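Local coordinates for Cow rumen GH26 endo-mannanase (Metagenome, PDB 6UEH), which probably hydrolyses internal beta-1,4-mannosidic bonds of mannans such as galactomannan, as a family GH26 endo-mannanase carrying an accessory CBM6-type domain, at residues Asn362-Ser367 against Ile383-Tyr388; Pro409-Leu414 against His442-Tyr447; Glu4-Pro9 against Phe51-Lys56. All blocks are in the same frame, centred on the assembly; numbering follows the deposited sequence.

Overall arrangement
From the N terminus, contact 3 comes first. It closes a loop of 41 residues within the beta-sandwich region and joins the leading segment 4-9 to strand 49-55. The remaining two contacts lie in the catalytic barrel. Contact 1 closes a short loop between strands 357-362 and 382-387. The chain then enters helix 408-417, and contact 2 joins this helix to the loop that follows helix 435-441. The three follow in series, and none nests in or crosses another. Contacts 1 and 2 touch through Tyr385, which packs on Ile410, Leu414 and Trp445. The centres of contacts 2 and 3 are about 26 Å apart.

Contact 1 (Asn362-Ser367 against Ile383-Tyr388); sequences NLYAWS and IGYDKY
Gly384 O draws several groups of Asn362 and Leu363. Leu363 N gives it a hydrogen bond of 3.1 Å, and the nitrogen lies almost on the extension of the C=O bond (171°). Asn362 ND2 adds a weak bond to Gly384 O at 2.9 Å, and Asn362 CA makes a CA-H...O contact with the same oxygen at 3.2 Å. The amide of Asn362 divides its donors. ND2 also bonds to Asp386 OD1 at 2.9 Å, coming from above the carboxylate plane, and the two flat groups stand 86° apart. Arg309 NH1 joins the pair, with a hydrogen bond to Asn362 OD1 and a salt bridge to Asp386 OD2.

Beside the bridge, Leu363 CD1 packs on Ile383 CD1 at 3.7 Å. Tyr385 leaves the backbone pointing away from 362-367, yet the end of its side chain comes nearer. Its CD1 lies 3.2 Å from Leu363 O, at the ring edge. Tyr385 CE1 meets Tyr364 CD1 at 3.8 Å, and the two rings are inclined at 72°. One water sits over the centre of the Tyr364 ring and links Leu363 O to Asp386 N. Another joins Tyr385 OH to Ala365 N.

Asn362 and Gly384 form a parallel bridge between neighbouring strands of the TIM barrel. Asn362 is the last residue of strand 357-362, and Asp386 lies near the C-terminal end of strand 382-387, the end that carries the active site in such barrels. An acetate ion about 5 Å from the Asp386 side chain is consistent with a pocket there.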
# COMPACT_ATOMS: atom_id res chain seq x y z
N ASN A 362 5.45 5.57 0.45
CA ASN A 362 4.19 5.11 0.99
C ASN A 362 3.02 5.91 0.43
O ASN A 362 3.13 7.12 0.20
CB ASN A 362 4.18 5.19 2.52
CG ASN A 362 4.74 3.94 3.18
OD1 ASN A 362 5.74 4.00 3.90
ND2 ASN A 362 4.09 2.81 2.96
N LEU A 363 1.91 5.23 0.20
CA LEU A 363 0.65 5.90 -0.08
C LEU A 363 -0.42 5.21 0.74
O LEU A 363 -0.28 4.05 1.11
CB LEU A 363 0.31 5.85 -1.57
CG LEU A 363 1.12 6.73 -2.53
CD1 LEU A 363 0.73 6.45 -3.97
CD2 LEU A 363 0.92 8.20 -2.21
N TYR A 364 -1.49 5.94 1.04
CA TYR A 364 -2.66 5.33 1.65
C TYR A 364 -3.81 5.34 0.66
O TYR A 364 -3.69 5.90 -0.43
CB TYR A 364 -3.03 6.04 2.95
CG TYR A 364 -2.08 5.71 4.08
CD1 TYR A 364 -2.28 4.60 4.88
CD2 TYR A 364 -0.96 6.51 4.33
CE1 TYR A 364 -1.41 4.29 5.91
CE2 TYR A 364 -0.09 6.20 5.36
CZ TYR A 364 -0.32 5.09 6.15
OH TYR A 364 0.55 4.78 7.17
N ALA A 365 -4.93 4.72 1.03
CA ALA A 365 -6.06 4.62 0.12
C ALA A 365 -7.35 5.06 0.80
O ALA A 365 -8.43 4.54 0.49
CB ALA A 365 -6.19 3.20 -0.40
N TRP A 366 -7.25 6.01 1.72
CA TRP A 366 -8.41 6.49 2.47
C TRP A 366 -9.46 7.12 1.55
O TRP A 366 -10.65 6.89 1.71
CB TRP A 366 -8.00 7.51 3.53
CG TRP A 366 -6.88 7.07 4.43
CD1 TRP A 366 -5.71 7.72 4.65
CD2 TRP A 366 -6.84 5.88 5.23
NE1 TRP A 366 -4.93 7.02 5.54
CE2 TRP A 366 -5.61 5.88 5.91
CE3 TRP A 366 -7.73 4.82 5.44
CZ2 TRP A 366 -5.24 4.86 6.78
CZ3 TRP A 366 -7.35 3.80 6.30
CH2 TRP A 366 -6.12 3.83 6.97
N SER A 367 -8.99 7.91 0.59
CA SER A 367 -9.86 8.64 -0.31
C SER A 367 -9.10 8.92 -1.61
O SER A 367 -7.90 8.69 -1.67
CB SER A 367 -10.33 9.94 0.34
OG SER A 367 -9.28 10.89 0.41
N ILE A 383 5.65 1.79 -4.82
CA ILE A 383 4.66 2.23 -3.85
C ILE A 383 4.56 1.25 -2.69
O ILE A 383 4.38 0.05 -2.90
CB ILE A 383 3.26 2.39 -4.48
CG1 ILE A 383 3.31 3.35 -5.67
CG2 ILE A 383 2.26 2.88 -3.44
CD1 ILE A 383 3.75 4.75 -5.30
N GLY A 384 4.69 1.75 -1.47
CA GLY A 384 4.56 0.91 -0.30
C GLY A 384 3.25 1.17 0.43
O GLY A 384 2.77 2.30 0.46
N TYR A 385 2.67 0.12 1.00
CA TYR A 385 1.51 0.28 1.86
C TYR A 385 1.79 -0.35 3.21
O TYR A 385 2.21 -1.50 3.29
CB TYR A 385 0.25 -0.34 1.23
CG TYR A 385 -0.99 -0.05 2.05
CD1 TYR A 385 -1.57 1.22 2.04
CD2 TYR A 385 -1.57 -1.03 2.85
CE1 TYR A 385 -2.69 1.50 2.80
CE2 TYR A 385 -2.69 -0.75 3.61
CZ TYR A 385 -3.25 0.51 3.58
OH TYR A 385 -4.36 0.80 4.33
N ASP A 386 1.59 0.42 4.27
CA ASP A 386 1.80 -0.08 5.62
C ASP A 386 0.47 -0.51 6.23
O ASP A 386 -0.35 0.33 6.61
CB ASP A 386 2.49 0.98 6.48
CG ASP A 386 3.93 1.21 6.06
OD1 ASP A 386 4.32 0.73 4.97
OD2 ASP A 386 4.67 1.87 6.81
N LYS A 387 0.27 -1.82 6.30
CA LYS A 387 -1.02 -2.39 6.65
C LYS A 387 -1.08 -2.88 8.09
O LYS A 387 -0.63 -3.98 8.41
CB LYS A 387 -1.36 -3.55 5.71
CG LYS A 387 -2.70 -4.20 5.99
CD LYS A 387 -2.75 -5.62 5.45
CE LYS A 387 -1.73 -6.50 6.14
NZ LYS A 387 -1.96 -6.58 7.62
N TYR A 388 -1.66 -2.07 8.96
CA TYR A 388 -1.88 -2.47 10.34
C TYR A 388 -3.38 -2.57 10.60
O TYR A 388 -4.03 -1.57 10.89
CB TYR A 388 -1.22 -1.49 11.31
CG TYR A 388 0.29 -1.54 11.27
CD1 TYR A 388 0.99 -2.43 12.07
CD2 TYR A 388 1.02 -0.69 10.44
CE1 TYR A 388 2.37 -2.49 12.04
CE2 TYR A 388 2.40 -0.74 10.41
CZ TYR A 388 3.07 -1.64 11.21
OH TYR A 388 4.45 -1.70 11.19
O HOH W 1 0.82 3.29 3.43
O HOH W 2 -0.06 2.61 8.57
O HOH W 3 -5.61 3.08 3.49

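Contact 2 (Pro409-Leu414 against His442-Tyr447); sequences PIFYTL and HAAWLY
Phe411 packs from its helix against Trp445 and Ala444. Its CB lies over the six-membered ring of Trp445, 4.0 Å from the centroid, as a CH-pi contact. Further along, CD1 comes within 3.8 Å of Trp445 CD2, while CD2 sits over the Tyr412 ring within the same helix. The edge of the Phe411 ring is turned toward the five-membered ring of Trp445, an edge-to-face pair with planes at 69°. Phe411 CE1 meets Ala444 C at 3.4 Å, and Phe411 CE2 lies 3.7 Å from Ala444 N. At the tip, Phe411 CZ rests on Ala444 CB at 3.6 Å. Ala444 N sits over the centre of one face of the phenyl ring. An alanine at Phe411 would probably open a gap beside Ala444 and leave the five-membered ring of Trp445 without its edge-to-face partner.

The rim of the indole is met by the same helix. Ile410 CG2 approaches Trp445 CH2 at 3.8 Å, in the ring plane, and Leu414 CD1 lies more loosely near CZ3. The indole NE1 donates to Ala406 O. Tyr412 OH, from the same helix, gives a weak hydrogen bond of 2.9 Å to His442 O.

His442 follows helix 435-441, whose end is closed by a Schellman motif, and its ring stacks on Phe135. The chain turns through Ala443, the centre of an inverse gamma turn, and runs on to Ala444 and Trp445, which meet helix 408-417. This helix packs on Tyr385 of strand 382-387 through Ile410 and Leu414. Trp445 packs on Ile424 and Leu426 of strand 423-429 and on Ile169 of strand 169-174.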
# COMPACT_ATOMS: atom_id res chain seq x y z
N PRO A 409 -8.97 -4.64 -2.29
CA PRO A 409 -9.38 -3.30 -2.74
C PRO A 409 -8.31 -2.22 -2.54
O PRO A 409 -8.20 -1.33 -3.39
CB PRO A 409 -10.61 -3.00 -1.87
CG PRO A 409 -11.17 -4.33 -1.56
CD PRO A 409 -9.99 -5.23 -1.39
N ILE A 410 -7.56 -2.29 -1.45
CA ILE A 410 -6.48 -1.33 -1.22
C ILE A 410 -5.40 -1.47 -2.28
O ILE A 410 -4.90 -0.47 -2.81
CB ILE A 410 -5.85 -1.50 0.18
CG1 ILE A 410 -6.87 -1.21 1.27
CG2 ILE A 410 -4.63 -0.59 0.34
CD1 ILE A 410 -6.31 -1.31 2.68
N PHE A 411 -5.06 -2.71 -2.62
CA PHE A 411 -4.05 -2.96 -3.63
C PHE A 411 -4.44 -2.32 -4.97
O PHE A 411 -3.64 -1.61 -5.58
CB PHE A 411 -3.82 -4.46 -3.82
CG PHE A 411 -2.86 -4.78 -4.93
CD1 PHE A 411 -1.49 -4.68 -4.73
CD2 PHE A 411 -3.32 -5.17 -6.18
CE1 PHE A 411 -0.60 -4.97 -5.75
CE2 PHE A 411 -2.44 -5.46 -7.20
CZ PHE A 411 -1.08 -5.36 -6.99
N TYR A 412 -5.67 -2.55 -5.41
CA TYR A 412 -6.07 -2.06 -6.73
C TYR A 412 -6.39 -0.57 -6.73
O TYR A 412 -6.32 0.08 -7.78
CB TYR A 412 -7.25 -2.89 -7.25
CG TYR A 412 -6.78 -4.23 -7.77
CD1 TYR A 412 -6.14 -4.33 -8.99
CD2 TYR A 412 -6.95 -5.38 -7.01
CE1 TYR A 412 -5.69 -5.54 -9.47
CE2 TYR A 412 -6.50 -6.60 -7.48
CZ TYR A 412 -5.87 -6.68 -8.71
OH TYR A 412 -5.42 -7.89 -9.19
N THR A 413 -6.74 -0.02 -5.57
CA THR A 413 -6.89 1.43 -5.45
C THR A 413 -5.53 2.10 -5.67
O THR A 413 -5.42 3.07 -6.43
CB THR A 413 -7.46 1.83 -4.08
OG1 THR A 413 -8.79 1.32 -3.95
CG2 THR A 413 -7.48 3.35 -3.92
N LEU A 414 -4.51 1.58 -5.00
CA LEU A 414 -3.15 2.08 -5.16
C LEU A 414 -2.64 1.85 -6.58
O LEU A 414 -1.93 2.69 -7.13
CB LEU A 414 -2.21 1.41 -4.15
CG LEU A 414 -2.46 1.76 -2.68
CD1 LEU A 414 -1.54 0.97 -1.76
CD2 LEU A 414 -2.27 3.25 -2.46
N HIS A 442 -5.91 -12.46 -6.20
CA HIS A 442 -4.90 -11.81 -7.03
C HIS A 442 -4.43 -10.49 -6.43
O HIS A 442 -4.21 -9.52 -7.14
CB HIS A 442 -5.42 -11.59 -8.45
CG HIS A 442 -5.65 -12.86 -9.21
ND1 HIS A 442 -4.95 -13.19 -10.34
CD2 HIS A 442 -6.51 -13.89 -8.99
CE1 HIS A 442 -5.36 -14.36 -10.79
NE2 HIS A 442 -6.31 -14.80 -9.99
N ALA A 443 -4.30 -10.46 -5.10
CA ALA A 443 -3.73 -9.32 -4.42
C ALA A 443 -2.21 -9.37 -4.57
O ALA A 443 -1.52 -9.96 -3.74
CB ALA A 443 -4.13 -9.31 -2.95
N ALA A 444 -1.71 -8.76 -5.64
CA ALA A 444 -0.34 -8.99 -6.09
C ALA A 444 0.70 -8.12 -5.40
O ALA A 444 1.65 -7.68 -6.05
CB ALA A 444 -0.27 -8.78 -7.60
N TRP A 445 0.54 -7.89 -4.10
CA TRP A 445 1.55 -7.20 -3.30
C TRP A 445 2.93 -7.78 -3.59
O TRP A 445 3.12 -9.00 -3.53
CB TRP A 445 1.26 -7.32 -1.80
CG TRP A 445 -0.09 -6.85 -1.36
CD1 TRP A 445 -1.18 -7.63 -1.08
CD2 TRP A 445 -0.50 -5.50 -1.12
NE1 TRP A 445 -2.24 -6.85 -0.68
CE2 TRP A 445 -1.85 -5.53 -0.70
CE3 TRP A 445 0.14 -4.26 -1.23
CZ2 TRP A 445 -2.57 -4.38 -0.39
CZ3 TRP A 445 -0.58 -3.11 -0.91
CH2 TRP A 445 -1.91 -3.18 -0.50
N LEU A 446 3.89 -6.92 -3.92
CA LEU A 446 5.23 -7.37 -4.30
C LEU A 446 5.95 -8.10 -3.17
O LEU A 446 6.58 -9.13 -3.40
CB LEU A 446 6.09 -6.18 -4.75
CG LEU A 446 7.56 -6.48 -5.01
CD1 LEU A 446 7.72 -7.53 -6.11
CD2 LEU A 446 8.32 -5.21 -5.36
N TYR A 447 5.86 -7.56 -1.96
CA TYR A 447 6.44 -8.23 -0.80
C TYR A 447 5.67 -7.89 0.48
O TYR A 447 4.81 -7.01 0.47
CB TYR A 447 7.93 -7.88 -0.65
CG TYR A 447 8.27 -6.46 -0.20
CD1 TYR A 447 8.37 -6.15 1.16
CD2 TYR A 447 8.57 -5.47 -1.12
CE1 TYR A 447 8.70 -4.87 1.58
CE2 TYR A 447 8.91 -4.18 -0.71
CZ TYR A 447 8.98 -3.89 0.64
OH TYR A 447 9.32 -2.62 1.05

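Contact 3 (Glu4-Pro9 against Phe51-Lys56); sequences EYTKFP and FNVTVK
The Tyr5 ring carries Lys56 on one face. Lys56 CG stands 3.4 Å from the ring centroid, only 5° off the normal, as a CH-pi contact. This is the edge of a CBM6-type beta-sandwich. The lysine chain is extended and crosses the tyrosine side chain at about a right angle. Its CE comes to 3.5 Å from Tyr5 CD2. Thr54 O lies at the edge of the same ring, in its plane. Phe8 is used differently. The edge of its ring faces two valines, with CZ 3.6 Å from Val53 CG1 and 3.9 Å from Val55 CG1. Thr6 C lies above one face, toward the rim.

Strand 49-55 is the outermost strand of one sheet, and segment 4-9 crosses it at close to a right angle before entering strand 10-13 of the other sheet. Phe8 also meets Tyr61 and Val130, so it bridges the two layers.

Thr6 ties the backbones together with both its amide and its hydroxyl. Its N donates to Thr54 O at 3.0 Å, in the carbonyl plane. A water adds to this by donating to both Thr6 O and Thr54 O. OG1 of Thr6 is anti to the carbonyl carbon (chi1 -51°), on the side of the strand, and accepts a nearly straight bond of 2.9 Å from Thr54 N, with an angle of 162° at the hydrogen.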
# COMPACT_ATOMS: atom_id res chain seq x y z
N GLU A 4 -27.36 -25.49 -9.95
CA GLU A 4 -26.95 -25.13 -11.30
C GLU A 4 -26.04 -23.90 -11.26
O GLU A 4 -26.28 -22.95 -10.51
CB GLU A 4 -28.16 -24.87 -12.19
CG GLU A 4 -29.06 -23.73 -11.74
CD GLU A 4 -30.25 -23.52 -12.66
OE1 GLU A 4 -31.05 -24.47 -12.81
OE2 GLU A 4 -30.38 -22.42 -13.23
N TYR A 5 -24.99 -23.92 -12.07
CA TYR A 5 -23.98 -22.88 -12.01
C TYR A 5 -24.17 -21.82 -13.09
O TYR A 5 -24.49 -22.13 -14.24
CB TYR A 5 -22.59 -23.50 -12.12
CG TYR A 5 -22.31 -24.50 -11.03
CD1 TYR A 5 -21.96 -24.08 -9.75
CD2 TYR A 5 -22.41 -25.86 -11.26
CE1 TYR A 5 -21.72 -24.99 -8.74
CE2 TYR A 5 -22.17 -26.78 -10.26
CZ TYR A 5 -21.82 -26.34 -9.00
OH TYR A 5 -21.58 -27.25 -8.00
N THR A 6 -23.98 -20.57 -12.68
CA THR A 6 -24.15 -19.43 -13.56
C THR A 6 -23.21 -19.49 -14.76
O THR A 6 -22.04 -19.86 -14.62
CB THR A 6 -23.91 -18.11 -12.79
OG1 THR A 6 -24.70 -18.10 -11.59
CG2 THR A 6 -24.29 -16.91 -13.64
N LYS A 7 -23.72 -19.14 -15.93
CA LYS A 7 -22.91 -19.10 -17.14
C LYS A 7 -22.41 -17.68 -17.39
O LYS A 7 -23.17 -16.72 -17.30
CB LYS A 7 -23.72 -19.61 -18.33
CG LYS A 7 -24.21 -21.04 -18.18
CD LYS A 7 -23.05 -22.01 -18.02
CE LYS A 7 -23.53 -23.45 -17.92
NZ LYS A 7 -24.32 -23.70 -16.68
N PHE A 8 -21.12 -17.56 -17.71
CA PHE A 8 -20.51 -16.25 -17.90
C PHE A 8 -20.09 -16.03 -19.35
O PHE A 8 -19.65 -16.97 -20.02
CB PHE A 8 -19.31 -16.09 -16.96
CG PHE A 8 -19.64 -16.33 -15.51
CD1 PHE A 8 -20.24 -15.34 -14.76
CD2 PHE A 8 -19.35 -17.55 -14.92
CE1 PHE A 8 -20.55 -15.56 -13.43
CE2 PHE A 8 -19.67 -17.78 -13.59
CZ PHE A 8 -20.27 -16.78 -12.84
N PRO A 9 -20.24 -14.79 -19.85
CA PRO A 9 -20.72 -13.61 -19.13
C PRO A 9 -22.21 -13.67 -18.79
O PRO A 9 -22.99 -14.28 -19.51
CB PRO A 9 -20.44 -12.46 -20.10
CG PRO A 9 -20.45 -13.10 -21.44
CD PRO A 9 -19.88 -14.47 -21.25
N PHE A 51 -29.50 -10.18 -6.83
CA PHE A 51 -29.61 -11.38 -7.65
C PHE A 51 -28.54 -12.37 -7.21
O PHE A 51 -27.60 -12.02 -6.50
CB PHE A 51 -29.45 -11.05 -9.14
CG PHE A 51 -28.09 -10.52 -9.51
CD1 PHE A 51 -27.75 -9.20 -9.25
CD2 PHE A 51 -27.17 -11.33 -10.16
CE1 PHE A 51 -26.51 -8.70 -9.60
CE2 PHE A 51 -25.93 -10.84 -10.51
CZ PHE A 51 -25.59 -9.53 -10.23
N ASN A 52 -28.70 -13.62 -7.63
CA ASN A 52 -27.77 -14.67 -7.24
C ASN A 52 -26.81 -15.08 -8.35
O ASN A 52 -27.17 -15.13 -9.52
CB ASN A 52 -28.53 -15.90 -6.76
CG ASN A 52 -27.63 -17.10 -6.55
OD1 ASN A 52 -26.91 -17.19 -5.56
ND2 ASN A 52 -27.66 -18.04 -7.50
N VAL A 53 -25.57 -15.35 -7.95
CA VAL A 53 -24.59 -15.99 -8.82
C VAL A 53 -24.03 -17.21 -8.11
O VAL A 53 -23.59 -17.12 -6.96
CB VAL A 53 -23.44 -15.05 -9.20
CG1 VAL A 53 -22.45 -15.77 -10.12
CG2 VAL A 53 -23.97 -13.80 -9.87
N THR A 54 -24.07 -18.36 -8.77
CA THR A 54 -23.55 -19.60 -8.20
C THR A 54 -22.31 -20.06 -8.95
O THR A 54 -22.32 -20.15 -10.18
CB THR A 54 -24.61 -20.71 -8.21
OG1 THR A 54 -25.77 -20.28 -7.48
CG2 THR A 54 -24.07 -21.98 -7.57
N VAL A 55 -21.23 -20.34 -8.21
CA VAL A 55 -19.98 -20.77 -8.81
C VAL A 55 -19.47 -22.07 -8.19
O VAL A 55 -19.79 -22.38 -7.04
CB VAL A 55 -18.88 -19.69 -8.69
CG1 VAL A 55 -19.31 -18.41 -9.38
CG2 VAL A 55 -18.55 -19.42 -7.23
N LYS A 56 -18.68 -22.83 -8.94
CA LYS A 56 -18.15 -24.10 -8.47
C LYS A 56 -17.00 -23.91 -7.48
O LYS A 56 -16.83 -24.70 -6.55
CB LYS A 56 -17.67 -24.96 -9.64
CG LYS A 56 -18.75 -25.38 -10.62
CD LYS A 56 -18.28 -26.53 -11.50
CE LYS A 56 -19.30 -26.87 -12.58
NZ LYS A 56 -18.93 -28.11 -13.32
O HOH W 4 -20.62 -20.65 -12.32
O HOH W 5 -27.23 -17.04 -11.98